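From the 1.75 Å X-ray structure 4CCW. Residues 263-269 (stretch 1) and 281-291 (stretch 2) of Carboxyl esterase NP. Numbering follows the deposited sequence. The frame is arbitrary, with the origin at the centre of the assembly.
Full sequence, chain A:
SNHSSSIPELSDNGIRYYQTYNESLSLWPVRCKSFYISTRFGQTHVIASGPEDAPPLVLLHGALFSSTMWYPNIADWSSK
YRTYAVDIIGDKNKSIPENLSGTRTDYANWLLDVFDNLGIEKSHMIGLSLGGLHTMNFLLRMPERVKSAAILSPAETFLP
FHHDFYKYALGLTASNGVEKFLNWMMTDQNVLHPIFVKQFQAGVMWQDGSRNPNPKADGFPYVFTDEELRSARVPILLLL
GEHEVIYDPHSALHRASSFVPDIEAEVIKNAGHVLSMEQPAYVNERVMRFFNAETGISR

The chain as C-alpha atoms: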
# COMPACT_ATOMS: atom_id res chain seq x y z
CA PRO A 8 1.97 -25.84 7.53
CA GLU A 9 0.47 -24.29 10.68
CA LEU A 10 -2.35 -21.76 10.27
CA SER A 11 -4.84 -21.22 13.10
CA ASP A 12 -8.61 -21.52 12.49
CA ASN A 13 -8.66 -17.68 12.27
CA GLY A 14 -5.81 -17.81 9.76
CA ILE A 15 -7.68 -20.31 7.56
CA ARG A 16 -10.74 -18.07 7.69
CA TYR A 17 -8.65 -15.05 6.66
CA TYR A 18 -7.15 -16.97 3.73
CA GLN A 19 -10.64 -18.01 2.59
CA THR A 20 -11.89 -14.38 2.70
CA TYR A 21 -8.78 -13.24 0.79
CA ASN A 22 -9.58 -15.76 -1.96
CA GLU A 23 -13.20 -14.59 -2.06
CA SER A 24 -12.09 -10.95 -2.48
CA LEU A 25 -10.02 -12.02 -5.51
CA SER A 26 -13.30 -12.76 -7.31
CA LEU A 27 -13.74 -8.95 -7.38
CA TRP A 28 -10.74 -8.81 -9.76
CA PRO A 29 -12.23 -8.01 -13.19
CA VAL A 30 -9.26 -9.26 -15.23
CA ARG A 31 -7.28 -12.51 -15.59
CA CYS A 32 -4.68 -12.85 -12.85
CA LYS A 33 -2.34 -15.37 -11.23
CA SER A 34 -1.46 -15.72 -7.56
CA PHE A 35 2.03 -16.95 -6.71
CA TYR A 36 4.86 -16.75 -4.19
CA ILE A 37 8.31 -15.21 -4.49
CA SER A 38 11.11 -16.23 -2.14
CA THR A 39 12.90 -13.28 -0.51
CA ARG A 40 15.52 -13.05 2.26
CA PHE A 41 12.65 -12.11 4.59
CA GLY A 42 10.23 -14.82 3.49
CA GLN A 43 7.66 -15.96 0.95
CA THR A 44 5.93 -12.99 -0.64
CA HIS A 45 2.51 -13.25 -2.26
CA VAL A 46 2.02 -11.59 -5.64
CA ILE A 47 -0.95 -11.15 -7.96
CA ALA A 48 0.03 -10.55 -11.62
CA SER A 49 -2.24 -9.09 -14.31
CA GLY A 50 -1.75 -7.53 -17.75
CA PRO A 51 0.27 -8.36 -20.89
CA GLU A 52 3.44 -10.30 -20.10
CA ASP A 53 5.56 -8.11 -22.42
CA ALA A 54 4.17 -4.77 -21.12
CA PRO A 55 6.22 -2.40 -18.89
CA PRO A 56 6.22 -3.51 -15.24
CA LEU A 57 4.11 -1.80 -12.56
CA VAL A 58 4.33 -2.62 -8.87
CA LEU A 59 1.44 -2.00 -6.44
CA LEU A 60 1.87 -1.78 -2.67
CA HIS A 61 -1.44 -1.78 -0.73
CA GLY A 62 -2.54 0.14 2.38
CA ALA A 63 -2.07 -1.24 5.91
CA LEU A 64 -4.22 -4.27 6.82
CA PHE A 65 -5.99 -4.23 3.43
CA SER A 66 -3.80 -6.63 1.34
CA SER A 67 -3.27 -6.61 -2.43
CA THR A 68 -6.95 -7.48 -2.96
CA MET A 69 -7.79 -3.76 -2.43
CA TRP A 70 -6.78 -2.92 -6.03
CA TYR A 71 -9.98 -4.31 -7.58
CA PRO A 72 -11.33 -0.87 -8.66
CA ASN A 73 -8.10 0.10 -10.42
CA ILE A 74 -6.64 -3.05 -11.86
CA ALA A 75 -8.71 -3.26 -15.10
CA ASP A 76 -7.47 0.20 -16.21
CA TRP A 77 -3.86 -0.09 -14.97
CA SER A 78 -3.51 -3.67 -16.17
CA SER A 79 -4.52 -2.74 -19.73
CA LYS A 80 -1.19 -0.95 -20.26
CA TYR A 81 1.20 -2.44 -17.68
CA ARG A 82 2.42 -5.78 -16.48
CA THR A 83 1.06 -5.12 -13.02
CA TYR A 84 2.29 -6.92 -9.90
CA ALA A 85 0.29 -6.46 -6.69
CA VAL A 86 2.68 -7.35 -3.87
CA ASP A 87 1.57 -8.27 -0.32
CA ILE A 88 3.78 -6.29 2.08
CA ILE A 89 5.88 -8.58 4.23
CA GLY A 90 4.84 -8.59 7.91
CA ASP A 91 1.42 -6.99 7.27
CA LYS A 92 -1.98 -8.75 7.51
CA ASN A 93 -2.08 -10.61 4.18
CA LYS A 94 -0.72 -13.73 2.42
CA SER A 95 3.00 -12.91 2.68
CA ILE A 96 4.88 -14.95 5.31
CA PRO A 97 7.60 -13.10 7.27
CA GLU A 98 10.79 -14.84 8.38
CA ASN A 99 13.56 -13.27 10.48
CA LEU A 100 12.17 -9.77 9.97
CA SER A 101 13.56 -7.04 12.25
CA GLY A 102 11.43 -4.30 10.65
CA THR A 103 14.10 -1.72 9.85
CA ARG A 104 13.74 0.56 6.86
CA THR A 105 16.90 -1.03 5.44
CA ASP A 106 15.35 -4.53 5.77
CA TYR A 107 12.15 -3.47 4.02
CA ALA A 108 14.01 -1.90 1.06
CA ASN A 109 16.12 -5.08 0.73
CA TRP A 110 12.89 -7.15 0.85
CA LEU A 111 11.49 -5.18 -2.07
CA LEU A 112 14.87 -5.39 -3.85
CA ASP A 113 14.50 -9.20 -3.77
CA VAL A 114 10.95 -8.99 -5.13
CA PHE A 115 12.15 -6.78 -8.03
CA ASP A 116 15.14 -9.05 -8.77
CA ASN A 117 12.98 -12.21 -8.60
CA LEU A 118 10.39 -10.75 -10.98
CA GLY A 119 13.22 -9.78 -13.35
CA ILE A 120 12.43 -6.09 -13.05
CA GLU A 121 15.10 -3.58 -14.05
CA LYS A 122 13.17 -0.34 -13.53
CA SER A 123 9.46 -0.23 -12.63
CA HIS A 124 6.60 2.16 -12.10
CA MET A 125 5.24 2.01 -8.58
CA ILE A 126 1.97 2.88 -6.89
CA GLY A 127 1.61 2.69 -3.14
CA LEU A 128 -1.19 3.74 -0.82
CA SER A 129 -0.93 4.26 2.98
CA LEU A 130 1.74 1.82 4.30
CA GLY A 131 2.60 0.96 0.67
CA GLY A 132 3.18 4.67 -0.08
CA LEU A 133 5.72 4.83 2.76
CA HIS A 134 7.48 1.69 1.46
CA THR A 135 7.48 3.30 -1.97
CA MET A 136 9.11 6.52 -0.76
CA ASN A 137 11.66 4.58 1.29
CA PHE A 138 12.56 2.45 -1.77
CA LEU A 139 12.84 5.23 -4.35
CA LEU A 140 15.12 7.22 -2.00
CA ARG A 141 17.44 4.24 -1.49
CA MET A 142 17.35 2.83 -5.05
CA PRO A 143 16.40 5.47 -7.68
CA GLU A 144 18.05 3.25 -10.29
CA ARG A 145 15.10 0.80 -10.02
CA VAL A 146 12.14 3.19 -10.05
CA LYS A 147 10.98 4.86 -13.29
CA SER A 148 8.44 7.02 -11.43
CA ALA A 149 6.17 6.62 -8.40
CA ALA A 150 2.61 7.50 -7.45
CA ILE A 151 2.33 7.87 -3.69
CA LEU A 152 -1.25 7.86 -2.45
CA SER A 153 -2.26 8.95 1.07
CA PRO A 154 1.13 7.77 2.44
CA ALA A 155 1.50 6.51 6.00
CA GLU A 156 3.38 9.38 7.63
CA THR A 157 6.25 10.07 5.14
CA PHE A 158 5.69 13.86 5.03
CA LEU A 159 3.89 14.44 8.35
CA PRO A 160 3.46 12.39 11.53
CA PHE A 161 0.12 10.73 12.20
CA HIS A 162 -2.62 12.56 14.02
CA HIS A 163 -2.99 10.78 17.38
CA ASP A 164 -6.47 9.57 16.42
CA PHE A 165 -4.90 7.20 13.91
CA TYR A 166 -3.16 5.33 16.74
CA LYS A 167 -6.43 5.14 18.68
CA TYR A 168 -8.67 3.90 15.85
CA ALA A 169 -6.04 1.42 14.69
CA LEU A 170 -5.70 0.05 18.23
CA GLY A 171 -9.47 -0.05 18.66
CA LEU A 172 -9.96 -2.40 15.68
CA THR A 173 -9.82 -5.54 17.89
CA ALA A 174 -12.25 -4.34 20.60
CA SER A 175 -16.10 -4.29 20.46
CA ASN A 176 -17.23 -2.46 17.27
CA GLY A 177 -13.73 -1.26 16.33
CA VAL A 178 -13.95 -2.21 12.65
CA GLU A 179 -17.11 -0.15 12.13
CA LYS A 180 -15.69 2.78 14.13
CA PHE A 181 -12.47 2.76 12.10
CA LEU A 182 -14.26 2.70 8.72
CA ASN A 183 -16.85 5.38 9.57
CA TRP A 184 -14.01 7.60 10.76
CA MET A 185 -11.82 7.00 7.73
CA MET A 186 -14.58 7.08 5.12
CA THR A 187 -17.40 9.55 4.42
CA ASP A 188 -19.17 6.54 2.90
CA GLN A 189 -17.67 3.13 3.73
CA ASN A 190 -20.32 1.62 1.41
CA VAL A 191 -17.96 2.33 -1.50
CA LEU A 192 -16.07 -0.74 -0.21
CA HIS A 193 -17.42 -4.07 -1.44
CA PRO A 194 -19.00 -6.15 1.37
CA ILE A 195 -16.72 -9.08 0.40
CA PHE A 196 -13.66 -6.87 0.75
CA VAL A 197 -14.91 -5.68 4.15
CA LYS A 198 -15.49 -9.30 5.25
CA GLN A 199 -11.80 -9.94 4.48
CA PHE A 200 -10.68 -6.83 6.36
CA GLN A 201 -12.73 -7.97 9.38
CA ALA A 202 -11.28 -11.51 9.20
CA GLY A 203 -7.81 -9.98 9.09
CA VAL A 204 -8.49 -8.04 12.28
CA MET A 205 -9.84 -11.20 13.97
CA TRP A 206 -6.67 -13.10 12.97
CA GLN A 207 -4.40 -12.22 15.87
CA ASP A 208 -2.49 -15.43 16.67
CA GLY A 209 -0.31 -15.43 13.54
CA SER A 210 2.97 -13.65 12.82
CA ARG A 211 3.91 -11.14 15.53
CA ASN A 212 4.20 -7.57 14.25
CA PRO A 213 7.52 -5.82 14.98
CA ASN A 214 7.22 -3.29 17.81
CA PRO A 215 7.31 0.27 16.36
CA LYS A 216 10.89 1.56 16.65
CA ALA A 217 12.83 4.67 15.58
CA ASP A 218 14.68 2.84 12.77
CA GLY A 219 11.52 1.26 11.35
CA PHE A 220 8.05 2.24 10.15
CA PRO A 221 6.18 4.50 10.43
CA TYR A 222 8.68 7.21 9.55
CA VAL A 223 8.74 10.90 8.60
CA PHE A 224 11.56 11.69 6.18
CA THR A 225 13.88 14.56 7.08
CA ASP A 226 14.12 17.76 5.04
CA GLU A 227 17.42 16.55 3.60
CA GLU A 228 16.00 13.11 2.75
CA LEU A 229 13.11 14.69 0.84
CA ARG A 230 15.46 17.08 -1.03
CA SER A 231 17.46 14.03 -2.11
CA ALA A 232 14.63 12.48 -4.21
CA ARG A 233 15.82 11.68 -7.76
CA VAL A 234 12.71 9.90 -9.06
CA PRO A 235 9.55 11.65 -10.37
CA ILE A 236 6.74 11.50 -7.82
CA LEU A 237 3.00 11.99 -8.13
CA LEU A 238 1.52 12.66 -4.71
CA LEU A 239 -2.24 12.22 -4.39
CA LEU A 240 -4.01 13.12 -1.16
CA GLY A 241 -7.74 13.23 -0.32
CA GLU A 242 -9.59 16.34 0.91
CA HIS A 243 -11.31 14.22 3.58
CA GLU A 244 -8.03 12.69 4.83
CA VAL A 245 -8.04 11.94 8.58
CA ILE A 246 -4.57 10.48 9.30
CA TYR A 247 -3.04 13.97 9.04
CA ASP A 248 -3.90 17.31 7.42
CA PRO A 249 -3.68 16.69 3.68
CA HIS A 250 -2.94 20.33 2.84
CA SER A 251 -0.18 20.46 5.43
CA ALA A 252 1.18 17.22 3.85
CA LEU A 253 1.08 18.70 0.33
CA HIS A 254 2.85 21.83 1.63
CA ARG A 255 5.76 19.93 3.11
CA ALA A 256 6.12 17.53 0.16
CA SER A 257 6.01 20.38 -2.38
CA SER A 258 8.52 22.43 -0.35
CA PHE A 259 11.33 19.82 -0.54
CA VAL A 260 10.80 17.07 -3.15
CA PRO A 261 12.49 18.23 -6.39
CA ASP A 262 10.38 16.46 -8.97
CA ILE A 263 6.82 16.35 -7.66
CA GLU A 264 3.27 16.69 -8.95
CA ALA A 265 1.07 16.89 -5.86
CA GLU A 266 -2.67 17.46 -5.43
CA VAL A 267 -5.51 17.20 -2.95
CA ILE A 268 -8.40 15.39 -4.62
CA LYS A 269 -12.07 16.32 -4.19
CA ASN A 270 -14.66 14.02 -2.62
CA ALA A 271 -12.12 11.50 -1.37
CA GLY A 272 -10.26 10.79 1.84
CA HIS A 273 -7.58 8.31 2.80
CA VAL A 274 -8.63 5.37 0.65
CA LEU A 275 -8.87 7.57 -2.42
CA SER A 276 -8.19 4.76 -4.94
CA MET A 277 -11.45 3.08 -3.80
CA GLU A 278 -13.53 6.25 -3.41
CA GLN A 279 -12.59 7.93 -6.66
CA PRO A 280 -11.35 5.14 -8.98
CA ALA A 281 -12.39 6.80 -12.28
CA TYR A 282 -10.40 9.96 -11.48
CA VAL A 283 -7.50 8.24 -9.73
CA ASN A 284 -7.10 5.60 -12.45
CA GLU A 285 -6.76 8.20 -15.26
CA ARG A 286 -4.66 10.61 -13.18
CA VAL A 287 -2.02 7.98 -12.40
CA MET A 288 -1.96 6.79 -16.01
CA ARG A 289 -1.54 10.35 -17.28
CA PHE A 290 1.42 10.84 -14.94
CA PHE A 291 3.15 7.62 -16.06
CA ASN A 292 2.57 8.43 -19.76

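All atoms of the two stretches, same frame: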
# COMPACT_ATOMS: atom_id res chain seq x y z
N ILE A 263 8.10 16.75 -8.26
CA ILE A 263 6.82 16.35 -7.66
C ILE A 263 5.63 16.98 -8.38
O ILE A 263 5.71 18.13 -8.83
CB ILE A 263 6.78 16.66 -6.13
CG1 ILE A 263 5.66 15.87 -5.45
CG2 ILE A 263 6.61 18.15 -5.84
CD1 ILE A 263 5.85 15.68 -3.96
N GLU A 264 4.57 16.19 -8.55
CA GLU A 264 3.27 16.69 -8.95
C GLU A 264 2.37 16.26 -7.80
O GLU A 264 2.18 15.07 -7.56
CB GLU A 264 2.84 16.09 -10.31
CG GLU A 264 3.79 16.41 -11.47
CD GLU A 264 3.27 15.98 -12.84
OE1 GLU A 264 2.12 15.52 -12.95
OE2 GLU A 264 4.02 16.13 -13.83
N ALA A 265 1.85 17.22 -7.04
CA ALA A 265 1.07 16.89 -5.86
C ALA A 265 -0.28 17.58 -5.91
O ALA A 265 -0.38 18.72 -6.37
CB ALA A 265 1.83 17.30 -4.59
N GLU A 266 -1.32 16.88 -5.46
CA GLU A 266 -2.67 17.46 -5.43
C GLU A 266 -3.54 16.83 -4.37
O GLU A 266 -3.36 15.67 -3.99
CB GLU A 266 -3.36 17.38 -6.81
CG GLU A 266 -3.68 15.98 -7.27
CD GLU A 266 -4.36 15.95 -8.63
OE1 GLU A 266 -3.69 16.28 -9.64
OE2 GLU A 266 -5.56 15.62 -8.69
N VAL A 267 -4.48 17.64 -3.88
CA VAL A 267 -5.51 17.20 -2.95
C VAL A 267 -6.78 17.02 -3.76
O VAL A 267 -7.28 17.98 -4.36
CB VAL A 267 -5.75 18.20 -1.81
CG1 VAL A 267 -6.94 17.76 -0.95
CG2 VAL A 267 -4.51 18.33 -0.95
N ILE A 268 -7.28 15.80 -3.79
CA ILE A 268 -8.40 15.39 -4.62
C ILE A 268 -9.74 15.63 -3.94
O ILE A 268 -9.88 15.42 -2.74
CB ILE A 268 -8.26 13.91 -5.01
CG1 ILE A 268 -7.12 13.76 -6.01
CG2 ILE A 268 -9.57 13.35 -5.58
CD1 ILE A 268 -6.63 12.34 -6.15
N LYS A 269 -10.73 16.05 -4.72
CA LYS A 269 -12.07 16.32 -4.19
C LYS A 269 -12.83 15.04 -3.89
O LYS A 269 -12.62 14.01 -4.55
CB LYS A 269 -12.87 17.22 -5.15
CG LYS A 269 -12.31 18.63 -5.31
CD LYS A 269 -11.88 19.24 -3.99
CE LYS A 269 -11.72 20.76 -4.08
NZ LYS A 269 -10.56 21.21 -4.91
N ALA A 281 -12.41 6.24 -10.92
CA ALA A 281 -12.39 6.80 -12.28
C ALA A 281 -11.37 7.94 -12.41
O ALA A 281 -10.61 7.98 -13.39
CB ALA A 281 -13.78 7.26 -12.71
N TYR A 282 -11.34 8.84 -11.43
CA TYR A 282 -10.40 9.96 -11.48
C TYR A 282 -8.99 9.47 -11.22
O TYR A 282 -8.06 9.83 -11.94
CB TYR A 282 -10.74 11.06 -10.47
CG TYR A 282 -9.74 12.20 -10.55
CD1 TYR A 282 -9.77 13.09 -11.62
CD2 TYR A 282 -8.74 12.36 -9.58
CE1 TYR A 282 -8.84 14.12 -11.73
CE2 TYR A 282 -7.81 13.38 -9.68
CZ TYR A 282 -7.86 14.25 -10.75
OH TYR A 282 -6.94 15.26 -10.85
N VAL A 283 -8.83 8.68 -10.16
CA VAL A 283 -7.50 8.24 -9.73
C VAL A 283 -6.82 7.36 -10.78
O VAL A 283 -5.62 7.53 -11.07
CB VAL A 283 -7.57 7.55 -8.35
CG1 VAL A 283 -6.23 6.92 -8.00
CG2 VAL A 283 -7.98 8.57 -7.29
N ASN A 284 -7.60 6.45 -11.37
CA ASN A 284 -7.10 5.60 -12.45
C ASN A 284 -6.47 6.40 -13.58
O ASN A 284 -5.33 6.15 -13.94
CB ASN A 284 -8.20 4.71 -13.02
CG ASN A 284 -8.63 3.61 -12.06
OD1 ASN A 284 -8.06 3.46 -10.98
ND2 ASN A 284 -9.65 2.85 -12.45
N GLU A 285 -7.22 7.36 -14.13
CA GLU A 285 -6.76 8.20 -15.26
C GLU A 285 -5.58 9.09 -14.86
O GLU A 285 -4.63 9.27 -15.63
CB GLU A 285 -7.90 9.07 -15.81
CG GLU A 285 -7.52 9.91 -17.03
CD GLU A 285 -6.76 11.21 -16.72
OE1 GLU A 285 -6.89 11.74 -15.60
OE2 GLU A 285 -6.04 11.71 -17.61
N ARG A 286 -5.67 9.66 -13.66
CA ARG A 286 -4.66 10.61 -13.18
C ARG A 286 -3.30 9.94 -13.09
O ARG A 286 -2.31 10.50 -13.52
CB ARG A 286 -5.07 11.19 -11.82
CG ARG A 286 -4.06 12.18 -11.23
CD ARG A 286 -3.95 13.43 -12.09
NE ARG A 286 -2.85 14.34 -11.75
CZ ARG A 286 -1.68 14.40 -12.39
NH1 ARG A 286 -1.41 13.57 -13.39
NH2 ARG A 286 -0.76 15.29 -12.02
N VAL A 287 -3.26 8.74 -12.52
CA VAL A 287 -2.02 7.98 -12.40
C VAL A 287 -1.48 7.60 -13.78
O VAL A 287 -0.29 7.75 -14.06
CB VAL A 287 -2.20 6.73 -11.52
CG1 VAL A 287 -1.01 5.79 -11.67
CG2 VAL A 287 -2.39 7.12 -10.06
N MET A 288 -2.37 7.13 -14.65
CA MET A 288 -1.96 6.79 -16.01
C MET A 288 -1.35 7.97 -16.74
O MET A 288 -0.31 7.84 -17.40
CB MET A 288 -3.12 6.23 -16.81
CG MET A 288 -2.68 5.07 -17.67
SD MET A 288 -2.68 3.59 -16.65
CE MET A 288 -4.38 3.12 -17.01
N ARG A 289 -1.99 9.13 -16.62
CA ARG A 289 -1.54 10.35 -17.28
C ARG A 289 -0.14 10.72 -16.83
O ARG A 289 0.70 11.10 -17.65
CB ARG A 289 -2.51 11.49 -16.97
CG ARG A 289 -2.32 12.75 -17.80
CD ARG A 289 -3.49 13.70 -17.55
NE ARG A 289 -3.28 14.54 -16.37
CZ ARG A 289 -4.23 14.88 -15.50
NH1 ARG A 289 -5.47 14.42 -15.61
NH2 ARG A 289 -3.93 15.68 -14.48
N PHE A 290 0.11 10.58 -15.53
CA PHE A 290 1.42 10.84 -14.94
C PHE A 290 2.51 9.90 -15.48
O PHE A 290 3.61 10.35 -15.80
CB PHE A 290 1.35 10.74 -13.42
CG PHE A 290 2.68 10.90 -12.74
CD1 PHE A 290 3.27 12.15 -12.63
CD2 PHE A 290 3.35 9.80 -12.23
CE1 PHE A 290 4.50 12.31 -12.01
CE2 PHE A 290 4.59 9.95 -11.62
CZ PHE A 290 5.17 11.20 -11.51
N PHE A 291 2.19 8.61 -15.57
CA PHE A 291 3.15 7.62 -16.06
C PHE A 291 3.44 7.78 -17.56
O PHE A 291 4.53 7.45 -18.02
CB PHE A 291 2.64 6.20 -15.79
CG PHE A 291 2.70 5.78 -14.35
CD1 PHE A 291 3.53 6.43 -13.44
CD2 PHE A 291 1.94 4.69 -13.91
CE1 PHE A 291 3.58 6.02 -12.11
CE2 PHE A 291 1.99 4.29 -12.59
CZ PHE A 291 2.80 4.95 -11.68
O HOH W 1 0.97 14.14 -15.03
O HOH W 2 -0.76 16.49 -9.58

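Arg286, on the helix of stretch 2, is the hub of the contact: its guanidinium reaches across to two glutamates of the strand in stretch 1 and forms a salt bridge with each. Arg286 NH2 donates a hydrogen bond to Glu264 OE1 at 3.0 Å, and Arg286 NE donates to Glu266 OE1, also at 3.0 Å. Both N-H...O angles are close to straight, 164° and 166°, and both carboxylate oxygens lie near the guanidinium plane, where its N-H bonds point, so charge attraction and hydrogen-bond direction reinforce each other. Two waters complete the network. Water 1 donates to Glu264 OE1 (2.7 Å) and accepts from Arg286 NH1 (2.9 Å); water 2 donates to Glu266 OE1 (2.9 Å) and accepts from Arg286 NH2 (2.7 Å). Each salt bridge is thus accompanied by a water that links the same acid oxygen to a different nitrogen of the guanidinium.

The second oxygen of Glu266 is also engaged: Tyr282 OH donates to Glu266 OE2 in a short hydrogen bond of 2.6 Å. One carboxylate therefore ties together Tyr282 and Arg286, which sit one helical turn apart and are joined along the backbone by the hydrogen bond from Arg286 N to Tyr282 O (2.9 Å). Farther along the helix, Phe290 presents its ring edge to Glu264, with Phe290 CD1 3.6 Å from Glu264 OE1; the carboxylate oxygen lies near the ring plane, facing the slightly positive rim of C-H groups.

Beyond the polar cluster the contact turns apolar. Ile268 CG1 packs 3.8 Å from Tyr282 CE2, and Ile268 CD1 lies 4.2 Å from Val283 CG2, so the buried isoleucine touches two successive helix residues.

The backbone arrangement explains this order. Strand and helix run nearly antiparallel, at 171°, with their axes 11.6 Å apart at closest approach, a gap bridged by side chains. Glu264 lies opposite Phe290 (CA to CA 8.6 Å) and Ile268 opposite Val283 (CA to CA 8.8 Å). Alternation along the strand directs the CA-to-CB bonds of Glu264, Glu266 and Ile268 toward the helix, while those of Ile263 and Ala265 point away. On the helix, Tyr282, Arg286 and Phe290 recur every four residues, and all three point toward the strand, each with chi1 in the t well. Glu285 and Arg289 make their own salt bridge along the helix, Arg289 NH1 to Glu285 OE1 at 3.0 Å. Together the stretches bury a modest 329 Å².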